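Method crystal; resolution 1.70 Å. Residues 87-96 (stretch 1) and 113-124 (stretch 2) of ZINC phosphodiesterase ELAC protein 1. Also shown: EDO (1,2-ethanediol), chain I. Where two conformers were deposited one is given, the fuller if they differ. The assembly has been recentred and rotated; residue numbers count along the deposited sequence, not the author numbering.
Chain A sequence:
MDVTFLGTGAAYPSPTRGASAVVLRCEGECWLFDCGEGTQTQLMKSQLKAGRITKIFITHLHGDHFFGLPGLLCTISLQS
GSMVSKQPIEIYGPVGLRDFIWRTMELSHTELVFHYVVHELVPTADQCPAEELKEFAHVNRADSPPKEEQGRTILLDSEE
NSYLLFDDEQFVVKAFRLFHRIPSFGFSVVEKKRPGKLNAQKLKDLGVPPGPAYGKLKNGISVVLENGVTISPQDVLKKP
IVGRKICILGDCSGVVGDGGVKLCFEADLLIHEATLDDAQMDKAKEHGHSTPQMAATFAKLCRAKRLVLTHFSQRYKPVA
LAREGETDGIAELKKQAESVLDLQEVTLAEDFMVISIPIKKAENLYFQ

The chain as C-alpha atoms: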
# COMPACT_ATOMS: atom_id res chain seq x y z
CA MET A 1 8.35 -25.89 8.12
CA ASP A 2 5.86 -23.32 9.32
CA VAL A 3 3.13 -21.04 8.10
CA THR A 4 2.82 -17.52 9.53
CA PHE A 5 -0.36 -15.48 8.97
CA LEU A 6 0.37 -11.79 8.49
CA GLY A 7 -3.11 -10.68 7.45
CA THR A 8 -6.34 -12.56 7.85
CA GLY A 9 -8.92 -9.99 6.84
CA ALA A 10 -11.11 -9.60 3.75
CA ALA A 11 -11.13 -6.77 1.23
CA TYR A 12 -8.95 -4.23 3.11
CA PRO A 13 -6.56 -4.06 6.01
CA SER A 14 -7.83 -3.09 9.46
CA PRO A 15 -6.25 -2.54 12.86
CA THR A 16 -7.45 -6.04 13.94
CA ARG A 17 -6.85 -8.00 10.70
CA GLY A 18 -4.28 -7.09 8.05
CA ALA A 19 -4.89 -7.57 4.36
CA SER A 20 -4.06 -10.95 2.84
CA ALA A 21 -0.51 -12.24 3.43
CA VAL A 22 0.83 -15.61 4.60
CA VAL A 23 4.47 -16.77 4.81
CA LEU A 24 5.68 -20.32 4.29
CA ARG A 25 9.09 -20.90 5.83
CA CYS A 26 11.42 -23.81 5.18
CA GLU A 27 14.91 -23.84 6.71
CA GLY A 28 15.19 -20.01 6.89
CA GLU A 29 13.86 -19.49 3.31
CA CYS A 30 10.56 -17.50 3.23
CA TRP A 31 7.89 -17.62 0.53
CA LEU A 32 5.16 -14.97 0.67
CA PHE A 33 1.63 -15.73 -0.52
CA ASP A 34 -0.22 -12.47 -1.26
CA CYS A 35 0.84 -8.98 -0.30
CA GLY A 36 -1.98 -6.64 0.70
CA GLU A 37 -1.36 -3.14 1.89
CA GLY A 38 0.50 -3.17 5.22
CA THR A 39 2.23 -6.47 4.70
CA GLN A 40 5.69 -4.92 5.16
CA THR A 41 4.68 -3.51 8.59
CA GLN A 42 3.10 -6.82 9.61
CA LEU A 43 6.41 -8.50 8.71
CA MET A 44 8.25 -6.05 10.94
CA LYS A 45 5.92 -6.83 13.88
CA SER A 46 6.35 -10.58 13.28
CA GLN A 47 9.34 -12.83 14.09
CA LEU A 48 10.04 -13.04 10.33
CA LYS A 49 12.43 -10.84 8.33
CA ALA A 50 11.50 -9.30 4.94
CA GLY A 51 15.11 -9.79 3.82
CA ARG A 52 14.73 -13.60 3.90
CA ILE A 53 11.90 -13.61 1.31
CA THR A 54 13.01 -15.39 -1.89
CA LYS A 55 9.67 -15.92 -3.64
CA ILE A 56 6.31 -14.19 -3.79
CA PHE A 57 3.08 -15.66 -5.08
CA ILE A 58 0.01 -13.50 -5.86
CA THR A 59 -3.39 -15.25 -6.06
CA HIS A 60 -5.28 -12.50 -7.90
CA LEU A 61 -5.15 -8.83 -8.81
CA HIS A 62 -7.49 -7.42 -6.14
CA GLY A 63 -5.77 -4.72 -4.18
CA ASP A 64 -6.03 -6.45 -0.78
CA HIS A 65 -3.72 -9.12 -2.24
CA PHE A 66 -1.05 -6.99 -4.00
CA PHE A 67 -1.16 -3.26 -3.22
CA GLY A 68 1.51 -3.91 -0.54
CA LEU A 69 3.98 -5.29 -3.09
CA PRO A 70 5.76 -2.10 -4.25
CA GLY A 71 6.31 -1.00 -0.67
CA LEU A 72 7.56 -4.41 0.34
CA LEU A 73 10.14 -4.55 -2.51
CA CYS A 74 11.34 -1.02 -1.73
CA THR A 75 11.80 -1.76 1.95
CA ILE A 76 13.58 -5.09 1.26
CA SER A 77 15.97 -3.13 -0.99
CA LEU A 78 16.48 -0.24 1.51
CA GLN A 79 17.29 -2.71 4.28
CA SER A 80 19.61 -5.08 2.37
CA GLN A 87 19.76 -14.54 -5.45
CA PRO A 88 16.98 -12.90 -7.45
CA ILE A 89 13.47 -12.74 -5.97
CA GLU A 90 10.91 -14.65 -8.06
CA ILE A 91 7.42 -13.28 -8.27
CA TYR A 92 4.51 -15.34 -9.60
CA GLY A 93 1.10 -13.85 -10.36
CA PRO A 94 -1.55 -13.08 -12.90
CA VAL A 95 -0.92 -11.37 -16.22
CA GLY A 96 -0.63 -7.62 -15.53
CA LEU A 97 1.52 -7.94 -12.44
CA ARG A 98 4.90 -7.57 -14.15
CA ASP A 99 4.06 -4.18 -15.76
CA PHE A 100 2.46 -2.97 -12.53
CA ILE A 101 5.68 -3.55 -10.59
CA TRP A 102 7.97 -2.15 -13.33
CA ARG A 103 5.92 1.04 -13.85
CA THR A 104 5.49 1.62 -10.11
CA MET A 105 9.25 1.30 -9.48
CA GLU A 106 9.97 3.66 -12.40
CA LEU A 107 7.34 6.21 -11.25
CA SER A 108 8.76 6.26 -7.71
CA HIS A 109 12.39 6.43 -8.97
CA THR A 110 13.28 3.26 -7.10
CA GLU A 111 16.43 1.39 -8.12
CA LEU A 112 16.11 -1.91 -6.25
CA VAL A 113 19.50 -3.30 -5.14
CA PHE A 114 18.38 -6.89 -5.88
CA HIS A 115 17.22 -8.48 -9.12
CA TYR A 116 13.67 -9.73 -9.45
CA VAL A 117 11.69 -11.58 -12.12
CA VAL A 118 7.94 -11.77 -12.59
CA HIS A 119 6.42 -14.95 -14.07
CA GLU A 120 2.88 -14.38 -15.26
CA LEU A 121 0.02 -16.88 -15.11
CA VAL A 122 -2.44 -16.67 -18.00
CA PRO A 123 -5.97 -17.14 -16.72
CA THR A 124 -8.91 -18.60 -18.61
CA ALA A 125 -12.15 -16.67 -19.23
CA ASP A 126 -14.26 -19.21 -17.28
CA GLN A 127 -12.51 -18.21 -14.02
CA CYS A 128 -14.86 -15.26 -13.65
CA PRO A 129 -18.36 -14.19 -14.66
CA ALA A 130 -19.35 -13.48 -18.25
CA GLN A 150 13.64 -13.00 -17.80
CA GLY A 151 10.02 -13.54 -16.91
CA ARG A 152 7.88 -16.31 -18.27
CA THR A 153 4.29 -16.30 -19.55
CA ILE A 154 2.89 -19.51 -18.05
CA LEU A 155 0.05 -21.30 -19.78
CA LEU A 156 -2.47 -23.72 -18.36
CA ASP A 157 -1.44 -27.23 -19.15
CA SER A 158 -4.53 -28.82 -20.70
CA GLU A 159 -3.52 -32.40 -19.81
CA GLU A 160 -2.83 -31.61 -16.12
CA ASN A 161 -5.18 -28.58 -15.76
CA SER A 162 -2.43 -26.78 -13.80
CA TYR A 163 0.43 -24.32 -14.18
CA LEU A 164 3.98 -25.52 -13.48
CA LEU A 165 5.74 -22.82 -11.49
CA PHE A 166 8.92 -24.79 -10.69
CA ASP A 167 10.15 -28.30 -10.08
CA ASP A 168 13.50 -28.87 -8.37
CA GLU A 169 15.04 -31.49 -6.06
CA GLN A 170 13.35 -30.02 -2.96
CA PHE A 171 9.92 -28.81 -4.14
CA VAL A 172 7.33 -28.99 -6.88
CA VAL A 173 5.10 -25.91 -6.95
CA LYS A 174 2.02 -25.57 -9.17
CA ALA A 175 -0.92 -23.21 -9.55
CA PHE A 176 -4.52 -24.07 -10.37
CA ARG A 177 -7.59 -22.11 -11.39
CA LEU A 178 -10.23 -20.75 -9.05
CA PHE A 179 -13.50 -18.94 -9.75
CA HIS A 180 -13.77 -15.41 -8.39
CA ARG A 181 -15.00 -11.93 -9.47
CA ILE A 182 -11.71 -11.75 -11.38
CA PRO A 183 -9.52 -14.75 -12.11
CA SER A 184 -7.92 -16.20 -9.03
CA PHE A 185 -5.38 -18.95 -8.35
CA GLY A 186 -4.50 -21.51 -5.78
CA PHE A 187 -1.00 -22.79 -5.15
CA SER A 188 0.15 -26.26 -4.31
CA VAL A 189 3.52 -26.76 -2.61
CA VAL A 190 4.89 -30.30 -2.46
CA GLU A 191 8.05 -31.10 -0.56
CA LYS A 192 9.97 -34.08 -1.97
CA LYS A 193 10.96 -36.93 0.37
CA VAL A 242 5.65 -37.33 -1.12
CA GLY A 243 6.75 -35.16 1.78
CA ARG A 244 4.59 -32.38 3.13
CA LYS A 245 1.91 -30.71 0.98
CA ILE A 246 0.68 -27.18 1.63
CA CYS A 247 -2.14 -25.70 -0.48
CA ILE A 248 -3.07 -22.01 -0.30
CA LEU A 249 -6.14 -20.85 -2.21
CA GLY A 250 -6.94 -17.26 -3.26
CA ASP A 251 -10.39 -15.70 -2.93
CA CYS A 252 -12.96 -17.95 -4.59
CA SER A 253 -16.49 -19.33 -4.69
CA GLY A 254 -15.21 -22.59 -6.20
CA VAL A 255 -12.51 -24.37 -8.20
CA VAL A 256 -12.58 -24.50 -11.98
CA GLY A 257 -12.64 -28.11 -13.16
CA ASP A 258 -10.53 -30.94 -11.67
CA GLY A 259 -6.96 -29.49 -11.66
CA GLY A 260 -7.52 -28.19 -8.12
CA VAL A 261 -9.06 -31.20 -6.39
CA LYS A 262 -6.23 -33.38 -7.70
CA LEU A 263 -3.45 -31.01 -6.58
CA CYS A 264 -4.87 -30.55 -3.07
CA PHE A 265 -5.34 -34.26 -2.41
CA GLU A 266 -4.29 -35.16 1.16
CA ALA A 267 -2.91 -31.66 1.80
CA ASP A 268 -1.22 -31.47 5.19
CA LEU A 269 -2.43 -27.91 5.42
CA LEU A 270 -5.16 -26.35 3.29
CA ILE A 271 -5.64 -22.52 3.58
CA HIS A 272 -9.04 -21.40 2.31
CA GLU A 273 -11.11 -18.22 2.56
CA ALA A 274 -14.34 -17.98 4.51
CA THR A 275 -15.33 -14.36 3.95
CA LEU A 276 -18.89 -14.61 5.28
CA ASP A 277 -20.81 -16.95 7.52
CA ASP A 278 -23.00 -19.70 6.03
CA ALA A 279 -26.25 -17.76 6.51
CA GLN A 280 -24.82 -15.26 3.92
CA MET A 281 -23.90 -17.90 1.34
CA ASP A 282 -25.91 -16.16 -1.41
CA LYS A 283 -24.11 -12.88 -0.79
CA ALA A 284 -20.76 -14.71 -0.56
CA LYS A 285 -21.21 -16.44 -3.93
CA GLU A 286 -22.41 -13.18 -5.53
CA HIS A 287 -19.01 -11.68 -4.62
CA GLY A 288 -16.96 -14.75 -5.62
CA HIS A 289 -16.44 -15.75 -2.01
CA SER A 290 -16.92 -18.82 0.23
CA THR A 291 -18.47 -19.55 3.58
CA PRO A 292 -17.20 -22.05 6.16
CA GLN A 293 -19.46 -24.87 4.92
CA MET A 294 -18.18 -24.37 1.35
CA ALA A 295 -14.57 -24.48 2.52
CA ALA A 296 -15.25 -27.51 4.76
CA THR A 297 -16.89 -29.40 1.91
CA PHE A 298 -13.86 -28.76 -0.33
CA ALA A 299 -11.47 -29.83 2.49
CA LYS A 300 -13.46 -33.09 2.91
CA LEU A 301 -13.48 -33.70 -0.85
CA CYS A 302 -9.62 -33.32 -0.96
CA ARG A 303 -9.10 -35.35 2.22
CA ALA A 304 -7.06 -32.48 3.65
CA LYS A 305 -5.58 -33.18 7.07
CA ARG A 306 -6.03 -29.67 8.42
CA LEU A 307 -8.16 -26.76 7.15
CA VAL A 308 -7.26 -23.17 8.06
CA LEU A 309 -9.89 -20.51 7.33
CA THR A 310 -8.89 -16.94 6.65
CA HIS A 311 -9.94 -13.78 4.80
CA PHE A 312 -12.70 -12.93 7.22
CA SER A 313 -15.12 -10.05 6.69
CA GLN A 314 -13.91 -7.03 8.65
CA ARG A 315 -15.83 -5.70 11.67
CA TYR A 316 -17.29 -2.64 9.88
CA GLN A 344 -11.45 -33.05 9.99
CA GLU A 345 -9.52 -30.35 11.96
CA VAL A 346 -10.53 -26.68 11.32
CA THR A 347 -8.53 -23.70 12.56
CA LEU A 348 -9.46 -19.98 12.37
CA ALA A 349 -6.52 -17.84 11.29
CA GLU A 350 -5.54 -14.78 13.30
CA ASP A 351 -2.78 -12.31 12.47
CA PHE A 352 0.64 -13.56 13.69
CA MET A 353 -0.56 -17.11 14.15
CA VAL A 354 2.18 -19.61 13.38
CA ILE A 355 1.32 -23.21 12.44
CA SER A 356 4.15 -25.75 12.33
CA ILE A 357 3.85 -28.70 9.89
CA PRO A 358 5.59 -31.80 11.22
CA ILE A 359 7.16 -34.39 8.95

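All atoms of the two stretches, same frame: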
# COMPACT_ATOMS: atom_id res chain seq x y z
N GLN A 87 20.59 -14.03 -4.34
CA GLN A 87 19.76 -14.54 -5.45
C GLN A 87 18.66 -13.55 -5.84
O GLN A 87 18.28 -12.66 -5.05
CB GLN A 87 19.13 -15.88 -5.06
N PRO A 88 18.15 -13.68 -7.08
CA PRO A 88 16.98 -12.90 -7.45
C PRO A 88 15.72 -13.37 -6.72
O PRO A 88 15.61 -14.55 -6.37
CB PRO A 88 16.85 -13.15 -8.95
CG PRO A 88 17.57 -14.42 -9.21
CD PRO A 88 18.65 -14.51 -8.18
N ILE A 89 14.80 -12.43 -6.48
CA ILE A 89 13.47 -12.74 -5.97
C ILE A 89 12.55 -13.10 -7.16
O ILE A 89 12.44 -12.38 -8.13
CB ILE A 89 12.85 -11.59 -5.13
CG1 ILE A 89 13.68 -11.35 -3.86
CG2 ILE A 89 11.42 -11.94 -4.72
CD1 ILE A 89 13.18 -10.22 -2.98
N GLU A 90 11.88 -14.24 -7.04
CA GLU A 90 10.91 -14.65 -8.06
C GLU A 90 9.51 -14.32 -7.64
O GLU A 90 9.08 -14.66 -6.53
CB GLU A 90 10.98 -16.18 -8.28
CG GLU A 90 12.31 -16.62 -8.74
CD GLU A 90 12.39 -18.14 -8.90
OE1 GLU A 90 11.49 -18.89 -8.44
OE2 GLU A 90 13.40 -18.57 -9.49
N ILE A 91 8.78 -13.67 -8.54
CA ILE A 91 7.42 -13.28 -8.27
C ILE A 91 6.50 -13.96 -9.27
O ILE A 91 6.70 -13.86 -10.49
CB ILE A 91 7.26 -11.74 -8.35
CG1 ILE A 91 8.23 -11.08 -7.38
CG2 ILE A 91 5.80 -11.34 -8.07
CD1 ILE A 91 8.23 -9.53 -7.41
N TYR A 92 5.51 -14.67 -8.76
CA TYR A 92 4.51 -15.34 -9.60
C TYR A 92 3.16 -14.71 -9.42
O TYR A 92 2.72 -14.52 -8.29
CB TYR A 92 4.44 -16.84 -9.21
CG TYR A 92 5.74 -17.57 -9.43
CD1 TYR A 92 6.73 -17.58 -8.45
CD2 TYR A 92 5.98 -18.31 -10.60
CE1 TYR A 92 7.94 -18.24 -8.65
CE2 TYR A 92 7.18 -18.96 -10.80
CZ TYR A 92 8.15 -18.93 -9.82
OH TYR A 92 9.35 -19.59 -10.06
N GLY A 93 2.47 -14.36 -10.50
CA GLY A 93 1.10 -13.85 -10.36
C GLY A 93 0.42 -13.67 -11.69
O GLY A 93 0.98 -14.04 -12.73
N PRO A 94 -0.83 -13.21 -11.66
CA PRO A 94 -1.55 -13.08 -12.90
C PRO A 94 -0.95 -12.10 -13.89
O PRO A 94 -0.30 -11.15 -13.51
CB PRO A 94 -2.94 -12.62 -12.46
CG PRO A 94 -3.03 -12.92 -11.02
CD PRO A 94 -1.66 -12.83 -10.50
N VAL A 95 -1.21 -12.35 -15.17
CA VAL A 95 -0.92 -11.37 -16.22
C VAL A 95 -1.34 -9.97 -15.78
O VAL A 95 -2.48 -9.76 -15.37
CB VAL A 95 -1.63 -11.75 -17.56
CG1 VAL A 95 -1.52 -10.59 -18.60
CG2 VAL A 95 -1.02 -13.00 -18.11
N GLY A 96 -0.42 -9.01 -15.93
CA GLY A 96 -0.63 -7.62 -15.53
C GLY A 96 0.28 -7.23 -14.39
O GLY A 96 0.60 -6.02 -14.20
N VAL A 113 18.11 -2.81 -5.17
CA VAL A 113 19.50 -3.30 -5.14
C VAL A 113 19.60 -4.79 -5.46
O VAL A 113 20.68 -5.31 -5.67
CB VAL A 113 20.19 -2.98 -3.78
CG1 VAL A 113 20.18 -1.45 -3.50
CG2 VAL A 113 19.55 -3.75 -2.63
N PHE A 114 18.46 -5.47 -5.50
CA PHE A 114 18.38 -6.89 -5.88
C PHE A 114 17.67 -7.01 -7.21
O PHE A 114 16.94 -6.11 -7.63
CB PHE A 114 17.66 -7.73 -4.80
CG PHE A 114 16.25 -7.29 -4.53
CD1 PHE A 114 15.20 -7.73 -5.30
CD2 PHE A 114 15.99 -6.36 -3.54
CE1 PHE A 114 13.90 -7.26 -5.07
CE2 PHE A 114 14.71 -5.93 -3.30
CZ PHE A 114 13.67 -6.37 -4.07
N HIS A 115 17.91 -8.12 -7.89
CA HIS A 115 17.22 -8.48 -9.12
C HIS A 115 15.93 -9.19 -8.77
O HIS A 115 15.87 -9.94 -7.78
CB HIS A 115 18.08 -9.40 -9.99
N TYR A 116 14.90 -8.94 -9.56
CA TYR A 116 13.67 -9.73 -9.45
C TYR A 116 13.17 -10.11 -10.84
O TYR A 116 13.53 -9.49 -11.83
CB TYR A 116 12.58 -8.99 -8.68
CG TYR A 116 11.98 -7.83 -9.42
CD1 TYR A 116 12.61 -6.58 -9.43
CD2 TYR A 116 10.78 -7.97 -10.08
CE1 TYR A 116 12.05 -5.51 -10.14
CE2 TYR A 116 10.22 -6.94 -10.78
CZ TYR A 116 10.85 -5.70 -10.80
OH TYR A 116 10.27 -4.68 -11.51
N VAL A 117 12.35 -11.14 -10.88
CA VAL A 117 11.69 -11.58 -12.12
C VAL A 117 10.23 -11.87 -11.80
O VAL A 117 9.90 -12.36 -10.73
CB VAL A 117 12.37 -12.80 -12.75
CG1 VAL A 117 13.69 -12.37 -13.41
CG2 VAL A 117 12.61 -13.91 -11.70
N VAL A 118 9.36 -11.51 -12.75
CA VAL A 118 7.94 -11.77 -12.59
C VAL A 118 7.48 -12.76 -13.65
O VAL A 118 7.65 -12.53 -14.88
CB VAL A 118 7.08 -10.51 -12.67
CG1 VAL A 118 5.62 -10.86 -12.39
CG2 VAL A 118 7.63 -9.40 -11.71
N HIS A 119 6.97 -13.89 -13.19
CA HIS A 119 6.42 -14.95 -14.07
C HIS A 119 4.92 -14.84 -14.03
O HIS A 119 4.33 -14.81 -12.90
CB HIS A 119 6.86 -16.29 -13.58
CG HIS A 119 8.34 -16.45 -13.57
ND1 HIS A 119 9.11 -16.22 -14.69
CD2 HIS A 119 9.20 -16.85 -12.60
CE1 HIS A 119 10.38 -16.49 -14.42
NE2 HIS A 119 10.46 -16.84 -13.15
N GLU A 120 4.31 -14.62 -15.19
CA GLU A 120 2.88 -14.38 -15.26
C GLU A 120 2.07 -15.61 -15.62
O GLU A 120 2.36 -16.26 -16.61
CB GLU A 120 2.56 -13.27 -16.23
CG GLU A 120 3.08 -11.92 -15.76
CD GLU A 120 2.65 -10.75 -16.62
OE1 GLU A 120 2.49 -10.88 -17.84
OE2 GLU A 120 2.46 -9.64 -16.04
N LEU A 121 1.01 -15.84 -14.84
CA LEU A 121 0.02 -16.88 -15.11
C LEU A 121 -1.10 -16.37 -15.97
O LEU A 121 -1.69 -15.33 -15.68
CB LEU A 121 -0.57 -17.38 -13.79
CG LEU A 121 0.31 -18.35 -13.00
CD1 LEU A 121 1.56 -17.73 -12.45
CD2 LEU A 121 -0.57 -18.83 -11.79
N VAL A 122 -1.39 -17.08 -17.05
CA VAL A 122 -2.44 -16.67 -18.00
C VAL A 122 -3.74 -17.35 -17.59
O VAL A 122 -3.89 -18.61 -17.72
CB VAL A 122 -2.09 -17.04 -19.48
CG1 VAL A 122 -3.25 -16.67 -20.41
CG2 VAL A 122 -0.83 -16.32 -19.90
N PRO A 123 -4.70 -16.56 -17.10
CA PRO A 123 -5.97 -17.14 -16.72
C PRO A 123 -6.85 -17.52 -17.92
O PRO A 123 -6.59 -17.14 -19.07
CB PRO A 123 -6.61 -16.03 -15.92
CG PRO A 123 -6.05 -14.79 -16.51
CD PRO A 123 -4.68 -15.09 -16.95
N THR A 124 -7.90 -18.28 -17.62
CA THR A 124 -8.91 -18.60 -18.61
C THR A 124 -10.17 -17.80 -18.27
O THR A 124 -10.41 -17.44 -17.11
CB THR A 124 -9.18 -20.09 -18.75
OG1 THR A 124 -9.72 -20.61 -17.53
CG2 THR A 124 -7.89 -20.82 -19.13
C1 EDO I . 12.81 -7.31 -14.00
O1 EDO I . 13.72 -6.95 -12.95
C2 EDO I . 11.37 -7.03 -13.61
O2 EDO I . 10.44 -7.30 -14.66

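The most distinctive feature of this contact lies at its end, where a side chain takes over from the backbone: the carboxylate of Glu120, on the face shared with Tyr116 and Val118, accepts a hydrogen bond from the amide that follows the last rung, Gly96 N to Glu120 OE2 (3.0 Å). Gly96 immediately precedes a helix, and its phi of 114° would jam a side chain against the preceding carbonyl, so glycine suits this turn.

Before that point, the strand at Ile89 to Pro94 runs parallel to the second stretch, paired from Ile89 with Tyr116 to Pro94 with Leu121, and the odd-numbered residues of the first stretch supply its main-chain hydrogen bonds. Ile89 N donates to His115 O (3.0 Å), while Ile89 O accepts from Val117 N (3.0 Å). Ile91 repeats the pattern with tighter bonds, from Ile91 N to Val117 O (2.8 Å) and from His119 N to Ile91 O (2.7 Å). Gly93 N then binds His119 O (3.1 Å), Leu121 N binds Gly93 O (2.8 Å), and Val95 N closes the ladder on Leu121 O (3.1 Å). Pro94 has no amide hydrogen to offer, but its place in the alternation requires none.

On one face, Ile89 and Ile91 pack beside Tyr116 and Val118. The m, t rotamer of Ile89 sets CD1 over the ring face of Phe114, 3.7 Å from Phe114 CE1, and Ile91 CB lies 4.1 Å from Val118 CG2. An ethanediol, probably from the crystallisation liquor, donates from O1 to Tyr116 O (2.8 Å).

The other face carries Glu90, Tyr92, Val117, His119 and Leu121. The buried rings of Tyr92 and His119 meet obliquely, their planes at 44°, with Tyr92 CE2 3.4 Å from His119 CD2. Tyr92 OH also donates to Glu90 OE1 (2.8 Å), satisfying its polar end. Past Pro94, the exposed Val95 places CG2 3.8 Å from Val122 CG2.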